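Long-range contact in cytochrome P450 (Picrophilus torridus, PDB 2RFB), which binds heme and probably works as a monooxygenase, adding one atom of molecular oxygen to a substrate with a reduced flavin or flavoprotein as electron donor: residues T194-N199 against E224-Y229. Residues are numbered along the deposited sequence; the frame is centred on the assembly and turned at random.
Sequences TNLIGN and ETLRYY
Asn199 ND2 is held by two backbone carbonyls, O of Tyr229 at 3.0 Å and, from outside the two helices, O of Leu335. The contact illustrates how a buried amide can tie two helices of the cytochrome P450 fold together: 194-199 belongs to the long helix I, whereas 224-228 ends helix K, whose Glu-x-x-Arg motif is seen in the salt bridge between Glu224 and Arg227. The axes of the segments 194-199 and 224-228 run at 100° to each other, 10.1 Å apart at closest approach. The bond to Tyr229 O is bent, with an N-H...O angle of 130° and the donor above the carbonyl plane. CG of Asn199 lies anti to the carbonyl carbon (chi1 -64°), which places the amide against the end of helix K, where Tyr229 is the first residue to leave helical geometry. Nearer the backbone, CB of Asn199 meets CB of Tyr229 at 3.8 Å, and the Tyr229 hydroxyl reaches on to Glu206, farther along helix 175-206. An alanine at Asn199 would probably leave the carbonyls of Tyr229 and Leu335 without this shared donor and open a gap beside the helix end. Methyl groups supply much of the remaining packing. Thr225 turns its methyl, not its hydroxyl, toward helix 175-206: OG1 bonds back to Phe221 O, while CG2 lies 3.8 Å from Asn199 C. Leu196 and Leu226, both touching the heme, cross at about a right angle; CD1 of Leu196 packs against CD2 of Leu226 at 3.8 Å and against CG2 of Thr225 at 3.7 Å.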
loop_
_atom_site.group_PDB
_atom_site.type_symbol
_atom_site.label_atom_id
_atom_site.label_comp_id
_atom_site.label_asym_id
_atom_site.label_seq_id
_atom_site.Cartn_x
_atom_site.Cartn_y
_atom_site.Cartn_z
ATOM N N THR A 194 -2.439 1.219 6.893
ATOM C CA THR A 194 -2.384 1.539 8.293
ATOM C C THR A 194 -1.658 2.880 8.373
ATOM O O THR A 194 -2.009 3.787 9.163
ATOM C CB THR A 194 -1.633 0.445 9.109
ATOM O OG1 THR A 194 -2.297 -0.815 8.977
ATOM C CG2 THR A 194 -1.538 0.800 10.590
ATOM N N ASN A 195 -0.614 3.006 7.578
ATOM C CA ASN A 195 0.190 4.237 7.622
ATOM C C ASN A 195 -0.643 5.451 7.154
ATOM O O ASN A 195 -0.594 6.497 7.755
ATOM C CB ASN A 195 1.509 4.017 6.885
ATOM C CG ASN A 195 2.489 3.114 7.674
ATOM O OD1 ASN A 195 2.389 2.937 8.903
ATOM N ND2 ASN A 195 3.473 2.581 6.977
ATOM N N LEU A 196 -1.472 5.275 6.151
ATOM C CA LEU A 196 -2.340 6.347 5.635
ATOM C C LEU A 196 -3.339 6.835 6.660
ATOM O O LEU A 196 -3.569 8.041 6.814
ATOM C CB LEU A 196 -3.102 5.889 4.386
ATOM C CG LEU A 196 -3.967 6.949 3.664
ATOM C CD1 LEU A 196 -3.115 8.132 3.142
ATOM C CD2 LEU A 196 -4.752 6.345 2.513
ATOM N N ILE A 197 -3.949 5.885 7.353
ATOM C CA ILE A 197 -4.920 6.218 8.362
ATOM C C ILE A 197 -4.285 7.115 9.421
ATOM O O ILE A 197 -4.865 8.155 9.769
ATOM C CB ILE A 197 -5.588 4.970 8.966
ATOM C CG1 ILE A 197 -6.508 4.351 7.932
ATOM C CG2 ILE A 197 -6.378 5.338 10.240
ATOM C CD1 ILE A 197 -6.929 2.895 8.220
ATOM N N GLY A 198 -3.087 6.755 9.886
ATOM C CA GLY A 198 -2.356 7.582 10.843
ATOM C C GLY A 198 -1.937 8.894 10.205
ATOM O O GLY A 198 -1.943 9.925 10.866
ATOM N N ASN A 199 -1.598 8.894 8.912
ATOM C CA ASN A 199 -1.230 10.144 8.300
ATOM C C ASN A 199 -2.451 11.090 8.095
ATOM O O ASN A 199 -2.289 12.327 8.206
ATOM C CB ASN A 199 -0.492 9.905 6.988
ATOM C CG ASN A 199 0.854 9.165 7.178
ATOM O OD1 ASN A 199 1.378 9.042 8.292
ATOM N ND2 ASN A 199 1.360 8.606 6.088
ATOM N N GLU A 224 -5.376 14.128 -1.088
ATOM C CA GLU A 224 -4.343 15.094 -0.728
ATOM C C GLU A 224 -3.438 14.536 0.373
ATOM O O GLU A 224 -2.246 14.894 0.450
ATOM C CB GLU A 224 -4.921 16.480 -0.409
ATOM C CG GLU A 224 -3.893 17.539 0.002
ATOM C CD GLU A 224 -3.047 18.096 -1.125
ATOM O OE1 GLU A 224 -2.895 17.455 -2.193
ATOM O OE2 GLU A 224 -2.522 19.220 -0.962
ATOM N N THR A 225 -3.956 13.627 1.207
ATOM C CA THR A 225 -3.046 13.014 2.182
ATOM C C THR A 225 -1.988 12.167 1.456
ATOM O O THR A 225 -0.814 12.138 1.858
ATOM C CB THR A 225 -3.799 12.178 3.269
ATOM O OG1 THR A 225 -4.819 12.987 3.908
ATOM C CG2 THR A 225 -2.805 11.663 4.330
ATOM N N LEU A 226 -2.424 11.441 0.433
ATOM C CA LEU A 226 -1.570 10.503 -0.334
ATOM C C LEU A 226 -0.429 11.288 -0.919
ATOM O O LEU A 226 0.747 10.895 -0.869
ATOM C CB LEU A 226 -2.373 9.800 -1.475
ATOM C CG LEU A 226 -3.218 8.655 -0.883
ATOM C CD1 LEU A 226 -4.393 8.287 -1.725
ATOM C CD2 LEU A 226 -2.417 7.395 -0.517
ATOM N N ARG A 227 -0.794 12.436 -1.439
ATOM C CA ARG A 227 0.188 13.338 -1.978
ATOM C C ARG A 227 1.129 13.890 -0.891
ATOM O O ARG A 227 2.365 14.011 -1.095
ATOM C CB ARG A 227 -0.550 14.498 -2.602
ATOM C CG ARG A 227 0.339 15.316 -3.467
ATOM C CD ARG A 227 -0.270 16.758 -3.602
ATOM N NE ARG A 227 0.878 17.534 -3.323
ATOM C CZ ARG A 227 1.093 18.342 -2.313
ATOM N NH1 ARG A 227 0.155 18.685 -1.461
ATOM N NH2 ARG A 227 2.308 18.868 -2.253
ATOM N N TYR A 228 0.546 14.248 0.245
ATOM C CA TYR A 228 1.246 15.132 1.131
ATOM C C TYR A 228 2.077 14.372 2.173
ATOM O O TYR A 228 3.200 14.792 2.474
ATOM C CB TYR A 228 0.244 16.073 1.727
ATOM C CG TYR A 228 0.703 17.132 2.676
ATOM C CD1 TYR A 228 1.074 18.376 2.217
ATOM C CD2 TYR A 228 0.612 16.937 4.064
ATOM C CE1 TYR A 228 1.479 19.369 3.074
ATOM C CE2 TYR A 228 0.963 17.946 4.960
ATOM C CZ TYR A 228 1.401 19.170 4.455
ATOM O OH TYR A 228 1.709 20.220 5.316
ATOM N N TYR A 229 1.536 13.261 2.685
ATOM C CA TYR A 229 2.245 12.344 3.603
ATOM C C TYR A 229 2.192 10.901 3.012
ATOM O O TYR A 229 1.433 10.027 3.477
ATOM C CB TYR A 229 1.577 12.410 4.966
ATOM C CG TYR A 229 1.883 13.662 5.752
ATOM C CD1 TYR A 229 0.916 14.227 6.555
ATOM C CD2 TYR A 229 3.155 14.276 5.722
ATOM C CE1 TYR A 229 1.166 15.390 7.326
ATOM C CE2 TYR A 229 3.424 15.443 6.488
ATOM C CZ TYR A 229 2.403 15.979 7.307
ATOM O OH TYR A 229 2.560 17.127 8.100
#